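Long-range contacts in thiosulfate reductase (Thermus thermophilus, PDB 2VPZ), which probably acts as a molybdenum oxidoreductase on thiosulfate or polysulfide, binding two molybdopterin guanine dinucleotides and a [4Fe-4S] cluster: residues I440-S445 / Q470-W475; L461-D466 / V478-A483. All coordinates share one frame; numbering follows the deposited sequence.

Contact 1: I440-S445 / Q470-W475. With MGD (2-amino-5,6-dimercapto-7-methyl-3,7,8a,9-tetrahydro-8-oxa-1,3,9,10-tetraaza-anthracen-4-one guanosine dinucleotide), chain H.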
loop_
_atom_site.group_PDB
_atom_site.type_symbol
_atom_site.label_atom_id
_atom_site.label_comp_id
_atom_site.label_asym_id
_atom_site.label_seq_id
_atom_site.Cartn_x
_atom_site.Cartn_y
_atom_site.Cartn_z
ATOM N N ILE A 440 -1.061 -31.014 39.383
ATOM C CA ILE A 440 -2.338 -31.021 38.665
ATOM C C ILE A 440 -3.243 -30.010 39.399
ATOM O O ILE A 440 -3.366 -30.043 40.626
ATOM C CB ILE A 440 -2.913 -32.541 38.601
ATOM C CG1 ILE A 440 -4.130 -32.642 37.686
ATOM C CG2 ILE A 440 -3.195 -33.059 40.013
ATOM C CD1 ILE A 440 -5.464 -32.285 38.350
ATOM N N ASN A 441 -3.830 -29.073 38.660
ATOM C CA ASN A 441 -4.632 -27.991 39.246
ATOM C C ASN A 441 -6.069 -28.424 39.636
ATOM O O ASN A 441 -7.001 -28.289 38.854
ATOM C CB ASN A 441 -4.638 -26.788 38.274
ATOM C CG ASN A 441 -4.582 -25.433 38.989
ATOM O OD1 ASN A 441 -3.810 -24.537 38.611
ATOM N ND2 ASN A 441 -5.411 -25.280 40.013
ATOM N N LEU A 442 -6.238 -28.925 40.860
ATOM C CA LEU A 442 -7.553 -29.368 41.332
ATOM C C LEU A 442 -8.695 -28.347 41.135
ATOM O O LEU A 442 -9.799 -28.715 40.709
ATOM C CB LEU A 442 -7.503 -29.834 42.809
ATOM C CG LEU A 442 -6.596 -31.012 43.196
ATOM C CD1 LEU A 442 -6.745 -31.326 44.713
ATOM C CD2 LEU A 442 -6.919 -32.257 42.330
ATOM N N PHE A 443 -8.449 -27.071 41.434
ATOM C CA PHE A 443 -9.478 -26.026 41.303
ATOM C C PHE A 443 -9.618 -25.326 39.920
ATOM O O PHE A 443 -10.527 -24.519 39.736
ATOM C CB PHE A 443 -9.314 -24.957 42.421
ATOM C CG PHE A 443 -9.357 -25.507 43.858
ATOM C CD1 PHE A 443 -8.831 -24.756 44.925
ATOM C CD2 PHE A 443 -9.903 -26.769 44.141
ATOM C CE1 PHE A 443 -8.842 -25.249 46.251
ATOM C CE2 PHE A 443 -9.925 -27.287 45.474
ATOM C CZ PHE A 443 -9.391 -26.522 46.524
ATOM N N HIS A 444 -8.742 -25.600 38.952
ATOM C CA HIS A 444 -8.863 -24.970 37.630
ATOM C C HIS A 444 -9.051 -25.989 36.473
ATOM O O HIS A 444 -9.603 -25.650 35.416
ATOM C CB HIS A 444 -7.658 -24.010 37.314
ATOM C CG HIS A 444 -7.611 -22.735 38.091
ATOM N ND1 HIS A 444 -7.960 -21.527 37.562
ATOM C CD2 HIS A 444 -7.267 -22.489 39.362
ATOM C CE1 HIS A 444 -7.852 -20.590 38.478
ATOM N NE2 HIS A 444 -7.431 -21.153 39.590
ATOM N N SER A 445 -8.617 -27.231 36.670
ATOM C CA SER A 445 -8.693 -28.263 35.629
ATOM C C SER A 445 -9.840 -29.297 35.721
ATOM O O SER A 445 -10.038 -30.074 34.780
ATOM C CB SER A 445 -7.352 -28.994 35.508
ATOM O OG SER A 445 -6.252 -28.124 35.392
ATOM N N GLN A 470 -0.347 -22.397 45.078
ATOM C CA GLN A 470 -1.634 -22.215 44.386
ATOM C C GLN A 470 -2.825 -22.332 45.349
ATOM O O GLN A 470 -2.631 -22.677 46.507
ATOM C CB GLN A 470 -1.758 -23.255 43.307
ATOM C CG GLN A 470 -0.730 -23.177 42.224
ATOM C CD GLN A 470 -1.367 -22.861 40.887
ATOM O OE1 GLN A 470 -0.704 -22.755 39.851
ATOM N NE2 GLN A 470 -2.697 -22.711 40.918
ATOM N N GLU A 471 -4.047 -22.105 44.876
ATOM C CA GLU A 471 -5.184 -22.226 45.789
ATOM C C GLU A 471 -5.505 -23.670 46.241
ATOM O O GLU A 471 -6.061 -23.859 47.328
ATOM C CB GLU A 471 -6.484 -21.585 45.242
ATOM C CG GLU A 471 -7.618 -21.696 46.255
ATOM C CD GLU A 471 -8.994 -21.539 45.648
ATOM O OE1 GLU A 471 -9.985 -21.507 46.416
ATOM O OE2 GLU A 471 -9.076 -21.459 44.404
ATOM N N HIS A 472 -5.173 -24.693 45.462
ATOM C CA HIS A 472 -5.450 -26.102 45.860
ATOM C C HIS A 472 -4.260 -26.816 46.574
ATOM O O HIS A 472 -4.415 -27.934 47.031
ATOM C CB HIS A 472 -5.778 -27.008 44.679
ATOM C CG HIS A 472 -4.603 -27.409 43.884
ATOM N ND1 HIS A 472 -3.938 -28.575 44.050
ATOM C CD2 HIS A 472 -3.875 -26.697 43.029
ATOM C CE1 HIS A 472 -2.843 -28.574 43.324
ATOM N NE2 HIS A 472 -2.782 -27.432 42.684
ATOM N N VAL A 473 -3.077 -26.207 46.604
ATOM C CA VAL A 473 -1.912 -26.787 47.284
ATOM C C VAL A 473 -2.011 -26.452 48.801
ATOM O O VAL A 473 -1.618 -27.252 49.672
ATOM C CB VAL A 473 -0.535 -26.231 46.721
ATOM C CG1 VAL A 473 0.652 -26.744 47.550
ATOM C CG2 VAL A 473 -0.369 -26.606 45.226
ATOM N N MET A 474 -2.557 -25.281 49.107
ATOM C CA MET A 474 -2.742 -24.813 50.471
ATOM C C MET A 474 -4.011 -25.358 51.178
ATOM O O MET A 474 -4.519 -24.769 52.131
ATOM C CB MET A 474 -2.665 -23.271 50.549
ATOM C CG MET A 474 -1.503 -22.633 49.753
ATOM S SD MET A 474 0.135 -23.321 50.176
ATOM C CE MET A 474 0.340 -22.729 51.910
ATOM N N TRP A 475 -4.531 -26.479 50.675
ATOM C CA TRP A 475 -5.661 -27.214 51.305
ATOM C C TRP A 475 -5.119 -28.577 51.747
ATOM O O TRP A 475 -5.869 -29.415 52.252
ATOM C CB TRP A 475 -6.824 -27.476 50.346
ATOM C CG TRP A 475 -7.829 -26.382 50.272
ATOM C CD1 TRP A 475 -7.599 -25.058 49.986
ATOM C CD2 TRP A 475 -9.243 -26.500 50.484
ATOM N NE1 TRP A 475 -8.782 -24.357 50.006
ATOM C CE2 TRP A 475 -9.807 -25.217 50.296
ATOM C CE3 TRP A 475 -10.091 -27.575 50.790
ATOM C CZ2 TRP A 475 -11.184 -24.969 50.436
ATOM C CZ3 TRP A 475 -11.459 -27.343 50.929
ATOM C CH2 TRP A 475 -11.993 -26.038 50.738
HETATM P PB MGD H . -2.123 -26.263 35.027
HETATM O O1B MGD H . -3.148 -25.208 35.308
HETATM O O2B MGD H . -0.847 -25.886 34.338
HETATM O O3B MGD H . -2.985 -27.447 34.349
HETATM O O3A MGD H . -4.380 -29.300 33.396
HETATM P PA MGD H . -3.149 -29.059 34.383
HETATM O O1A MGD H . -1.790 -29.539 33.901
HETATM O O2A MGD H . -3.641 -29.438 35.735
HETATM O "O5'" MGD H . -1.670 -26.923 36.375
HETATM C "C5'" MGD H . -0.327 -27.358 36.589
HETATM C "C4'" MGD H . -0.158 -27.493 38.103
HETATM O "O4'" MGD H . 1.103 -28.150 38.174
HETATM C "C3'" MGD H . -0.002 -26.200 38.861
HETATM O "O3'" MGD H . -0.386 -26.493 40.211
HETATM C "C2'" MGD H . 1.510 -25.947 38.743
HETATM O "O2'" MGD H . 1.881 -25.102 39.800
HETATM C "C1'" MGD H . 2.108 -27.350 38.869
HETATM N N9 MGD H . 3.482 -27.619 38.299
HETATM C C8 MGD H . 4.012 -27.068 37.206
HETATM N N7 MGD H . 5.248 -27.533 36.913
HETATM C C5 MGD H . 5.543 -28.481 37.829
HETATM C C6 MGD H . 6.685 -29.459 38.113
HETATM O O6 MGD H . 7.762 -29.483 37.419
HETATM N N1 MGD H . 6.506 -30.290 39.193
HETATM C C2 MGD H . 5.396 -30.288 39.994
HETATM N N2 MGD H . 5.242 -31.122 41.068
HETATM N N3 MGD H . 4.378 -29.455 39.740
HETATM C C4 MGD H . 4.360 -28.526 38.728
HETATM C C10 MGD H . -4.201 -29.470 31.956
HETATM C C11 MGD H . -5.500 -29.945 31.398
HETATM O O11 MGD H . -6.504 -29.129 32.004
HETATM C C12 MGD H . -5.649 -29.965 29.922
HETATM S S12 MGD H . -4.469 -30.672 28.899
HETATM C C13 MGD H . -6.741 -29.504 29.312
HETATM S S13 MGD H . -7.002 -29.428 27.672
HETATM C C14 MGD H . -7.926 -29.017 29.947
HETATM N N15 MGD H . -8.062 -27.562 29.653
HETATM C C16 MGD H . -9.038 -26.937 30.391
HETATM C C17 MGD H . -9.801 -25.745 30.013
HETATM O O17 MGD H . -9.560 -25.144 28.924
HETATM N N18 MGD H . -10.761 -25.327 30.840
HETATM C C19 MGD H . -11.057 -25.938 32.003
HETATM N N19 MGD H . -12.000 -25.445 32.862
HETATM N N20 MGD H . -10.410 -27.046 32.373
HETATM C C21 MGD H . -9.413 -27.571 31.669
HETATM N N22 MGD H . -8.752 -28.642 32.122
HETATM C C23 MGD H . -7.775 -29.376 31.394
HETATM O O HOH W 1 -7.410 -20.299 42.248
#

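Contact 2: L461-D466 / V478-A483. With MGD (2-amino-5,6-dimercapto-7-methyl-3,7,8a,9-tetrahydro-8-oxa-1,3,9,10-tetraaza-anthracen-4-one guanosine dinucleotide), chain H.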
loop_
_atom_site.group_PDB
_atom_site.type_symbol
_atom_site.label_atom_id
_atom_site.label_comp_id
_atom_site.label_asym_id
_atom_site.label_seq_id
_atom_site.Cartn_x
_atom_site.Cartn_y
_atom_site.Cartn_z
ATOM N N LEU A 461 -6.383 -38.460 54.215
ATOM C CA LEU A 461 -5.079 -37.928 53.805
ATOM C C LEU A 461 -5.090 -37.289 52.391
ATOM O O LEU A 461 -5.653 -37.844 51.443
ATOM C CB LEU A 461 -3.961 -39.004 53.881
ATOM C CG LEU A 461 -2.562 -38.651 53.338
ATOM C CD1 LEU A 461 -1.754 -37.852 54.386
ATOM C CD2 LEU A 461 -1.801 -39.932 52.907
ATOM N N TYR A 462 -4.520 -36.094 52.276
ATOM C CA TYR A 462 -4.429 -35.397 51.001
ATOM C C TYR A 462 -3.035 -34.733 50.832
ATOM O O TYR A 462 -2.692 -33.752 51.505
ATOM C CB TYR A 462 -5.591 -34.373 50.819
ATOM C CG TYR A 462 -5.358 -33.299 49.768
ATOM C CD1 TYR A 462 -4.834 -33.619 48.505
ATOM C CD2 TYR A 462 -5.595 -31.948 50.056
ATOM C CE1 TYR A 462 -4.538 -32.618 47.551
ATOM C CE2 TYR A 462 -5.307 -30.937 49.120
ATOM C CZ TYR A 462 -4.776 -31.272 47.866
ATOM O OH TYR A 462 -4.484 -30.290 46.954
ATOM N N VAL A 463 -2.203 -35.324 49.977
ATOM C CA VAL A 463 -0.865 -34.799 49.736
ATOM C C VAL A 463 -0.779 -34.108 48.347
ATOM O O VAL A 463 -1.388 -34.552 47.366
ATOM C CB VAL A 463 0.263 -35.902 49.867
ATOM C CG1 VAL A 463 1.627 -35.226 50.009
ATOM C CG2 VAL A 463 -0.013 -36.822 51.097
ATOM N N ALA A 464 -0.058 -32.989 48.266
ATOM C CA ALA A 464 0.129 -32.249 47.015
ATOM C C ALA A 464 1.612 -31.942 46.806
ATOM O O ALA A 464 2.250 -31.380 47.684
ATOM C CB ALA A 464 -0.717 -30.938 47.014
ATOM N N ILE A 465 2.138 -32.318 45.635
ATOM C CA ILE A 465 3.562 -32.133 45.256
ATOM C C ILE A 465 3.546 -31.074 44.133
ATOM O O ILE A 465 3.019 -31.313 43.037
ATOM C CB ILE A 465 4.157 -33.498 44.784
ATOM C CG1 ILE A 465 3.565 -34.639 45.619
ATOM C CG2 ILE A 465 5.695 -33.465 44.869
ATOM C CD1 ILE A 465 4.264 -36.005 45.475
ATOM N N ASP A 466 4.157 -29.912 44.389
ATOM C CA ASP A 466 4.095 -28.792 43.441
ATOM C C ASP A 466 5.254 -27.802 43.634
ATOM O O ASP A 466 6.172 -28.076 44.413
ATOM C CB ASP A 466 2.768 -28.045 43.710
ATOM C CG ASP A 466 2.120 -27.442 42.426
ATOM O OD1 ASP A 466 1.018 -27.912 42.043
ATOM O OD2 ASP A 466 2.682 -26.503 41.846
ATOM N N VAL A 478 0.442 -31.773 54.580
ATOM C CA VAL A 478 1.704 -32.044 53.864
ATOM C C VAL A 478 1.750 -31.577 52.397
ATOM O O VAL A 478 0.994 -32.052 51.508
ATOM C CB VAL A 478 2.190 -33.574 53.825
ATOM C CG1 VAL A 478 3.743 -33.631 53.776
ATOM C CG2 VAL A 478 1.678 -34.379 55.012
ATOM N N ILE A 479 2.670 -30.633 52.182
ATOM C CA ILE A 479 3.009 -29.985 50.920
ATOM C C ILE A 479 4.478 -30.401 50.704
ATOM O O ILE A 479 5.289 -30.222 51.603
ATOM C CB ILE A 479 2.954 -28.399 51.035
ATOM C CG1 ILE A 479 1.527 -27.906 51.251
ATOM C CG2 ILE A 479 3.574 -27.750 49.767
ATOM C CD1 ILE A 479 1.402 -26.530 51.949
ATOM N N LEU A 480 4.824 -30.962 49.544
ATOM C CA LEU A 480 6.220 -31.345 49.249
ATOM C C LEU A 480 6.735 -30.491 48.062
ATOM O O LEU A 480 6.167 -30.567 46.964
ATOM C CB LEU A 480 6.319 -32.869 48.947
ATOM C CG LEU A 480 5.661 -33.856 49.939
ATOM C CD1 LEU A 480 5.792 -35.309 49.448
ATOM C CD2 LEU A 480 6.270 -33.702 51.359
ATOM N N PRO A 481 7.807 -29.660 48.263
ATOM C CA PRO A 481 8.331 -28.837 47.153
ATOM C C PRO A 481 9.186 -29.561 46.106
ATOM O O PRO A 481 10.292 -30.018 46.435
ATOM C CB PRO A 481 9.062 -27.700 47.860
ATOM C CG PRO A 481 9.577 -28.338 49.146
ATOM C CD PRO A 481 8.536 -29.410 49.519
ATOM N N GLU A 482 8.700 -29.672 44.870
ATOM C CA GLU A 482 9.467 -30.350 43.838
ATOM C C GLU A 482 10.523 -29.446 43.236
ATOM O O GLU A 482 10.471 -28.203 43.314
ATOM C CB GLU A 482 8.612 -30.916 42.654
ATOM C CG GLU A 482 9.282 -32.193 42.060
ATOM C CD GLU A 482 8.841 -32.615 40.643
ATOM O OE1 GLU A 482 7.712 -32.303 40.237
ATOM O OE2 GLU A 482 9.653 -33.294 39.968
ATOM N N ALA A 483 11.534 -30.095 42.687
ATOM C CA ALA A 483 12.594 -29.386 42.040
ATOM C C ALA A 483 12.070 -29.215 40.636
ATOM O O ALA A 483 11.368 -30.060 40.063
ATOM C CB ALA A 483 13.905 -30.161 42.075
HETATM P PB MGD H . -2.123 -26.263 35.027
HETATM O O1B MGD H . -3.148 -25.208 35.308
HETATM O O2B MGD H . -0.847 -25.886 34.338
HETATM O O3B MGD H . -2.985 -27.447 34.349
HETATM O O3A MGD H . -4.380 -29.300 33.396
HETATM P PA MGD H . -3.149 -29.059 34.383
HETATM O O1A MGD H . -1.790 -29.539 33.901
HETATM O O2A MGD H . -3.641 -29.438 35.735
HETATM O "O5'" MGD H . -1.670 -26.923 36.375
HETATM C "C5'" MGD H . -0.327 -27.358 36.589
HETATM C "C4'" MGD H . -0.158 -27.493 38.103
HETATM O "O4'" MGD H . 1.103 -28.150 38.174
HETATM C "C3'" MGD H . -0.002 -26.200 38.861
HETATM O "O3'" MGD H . -0.386 -26.493 40.211
HETATM C "C2'" MGD H . 1.510 -25.947 38.743
HETATM O "O2'" MGD H . 1.881 -25.102 39.800
HETATM C "C1'" MGD H . 2.108 -27.350 38.869
HETATM N N9 MGD H . 3.482 -27.619 38.299
HETATM C C8 MGD H . 4.012 -27.068 37.206
HETATM N N7 MGD H . 5.248 -27.533 36.913
HETATM C C5 MGD H . 5.543 -28.481 37.829
HETATM C C6 MGD H . 6.685 -29.459 38.113
HETATM O O6 MGD H . 7.762 -29.483 37.419
HETATM N N1 MGD H . 6.506 -30.290 39.193
HETATM C C2 MGD H . 5.396 -30.288 39.994
HETATM N N2 MGD H . 5.242 -31.122 41.068
HETATM N N3 MGD H . 4.378 -29.455 39.740
HETATM C C4 MGD H . 4.360 -28.526 38.728
HETATM C C10 MGD H . -4.201 -29.470 31.956
HETATM C C11 MGD H . -5.500 -29.945 31.398
HETATM O O11 MGD H . -6.504 -29.129 32.004
HETATM C C12 MGD H . -5.649 -29.965 29.922
HETATM S S12 MGD H . -4.469 -30.672 28.899
HETATM C C13 MGD H . -6.741 -29.504 29.312
HETATM S S13 MGD H . -7.002 -29.428 27.672
HETATM C C14 MGD H . -7.926 -29.017 29.947
HETATM N N15 MGD H . -8.062 -27.562 29.653
HETATM C C16 MGD H . -9.038 -26.937 30.391
HETATM C C17 MGD H . -9.801 -25.745 30.013
HETATM O O17 MGD H . -9.560 -25.144 28.924
HETATM N N18 MGD H . -10.761 -25.327 30.840
HETATM C C19 MGD H . -11.057 -25.938 32.003
HETATM N N19 MGD H . -12.000 -25.445 32.862
HETATM N N20 MGD H . -10.410 -27.046 32.373
HETATM C C21 MGD H . -9.413 -27.571 31.669
HETATM N N22 MGD H . -8.752 -28.642 32.122
HETATM C C23 MGD H . -7.775 -29.376 31.394
#

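Contact 1: I440-S445 / Q470-W475
E471 OE2 is gripped by two partners, the hydroxyl of Y718 and a water 3.0 Å away that also sits 2.8 Å from H444 NE2, bridging the two segments. The other carboxylate oxygen, OE1, forms a salt bridge with K453, so both oxygens of this acid have partners, in a place only partly open to solvent. F443 lies beside it, its CD1 against the carboxylate, with K453 in cation-pi contact; H472 CB stands over the centre of one face, 3.8 Å from the centroid and only 10° off the normal. The CE1-CZ edge of the same ring meets the face of W475 in a T-shaped pair, planes at 84°. In H472, CG lies between backbone N and carbonyl carbon (chi1 77°), and the flat ring takes the L442 backbone N over one face and V473 CG2 over the other. An alanine at H472 would probably open a gap beside the N441-L442 backbone and leave the sugar atom O3' of MGD without its edge neighbour. Within 440-445, N441 N gives O2A of MGD a nearly straight bond of 3.0 Å, while S445 OG donates to O3A. This is a pyrophosphate-binding turn that follows a parallel strand, as in dinucleotide-binding folds.

Contact 2: L461-D466 / V478-A483
V478 enters the contact beside V463, the two branched side chains pointing the same way with V463 CG1 4.2 Å from V478 CB; both also touch I124 of helix 117-134, a greasy setting that suits valine. I479 pairs in register with A464, whose methyl takes little space on the face of the sheet that these two share. L480 then makes the regular parallel ladder: its N donates to A464 O at 3.2 Å, and its O takes a weak bond from D466 N. On the opposite face L480 CB meets I465 CG2, and I521 of helix 518-528 packs against both side chains. These are neighbouring strands of a five-stranded parallel sheet in which 479-481 is outermost, and the carboxyl ends of both reach the guanosine of MGD. P481 fits this edge because its nitrogen, which has no hydrogen to give, faces away from strand 462-466. E482 N closes the ladder on D466 O at 3.0 Å. Its side chain runs out extended, CD anti to CA (chi2 -161°), and at its end OE1 accepts guanine N1 at 2.6 Å and, weakly, N2, besides the hydroxyl of Y438; an acid is apt against two N-H donors. I465 O accepts N2 as well, and the D466 carboxylate takes both ribose hydroxyls, O3' on OD1 at 2.7 Å and O2' on OD2 at 2.6 Å.

Overall arrangement
From the N terminus, strand 435-438 runs into 440-445, helix 449-457 follows, and the chain returns through strand 462-466 to the loop holding 470-475, where contact 1 closes. Strand 479-481 comes next and closes contact 2 on 462-466. The segments alternate, so the two loops cross instead of nesting. Their centres lie 11 Å apart, joined by Y462, which packs against L442 and W475, and by V473 lying on I479. Contact 1 ties the turn after 435-438 to the loop linking strands 462-466 and 479-481, while contact 2 joins those two strands. Together they line one MGD, pyrophosphate mainly at contact 1 and guanosine at contact 2.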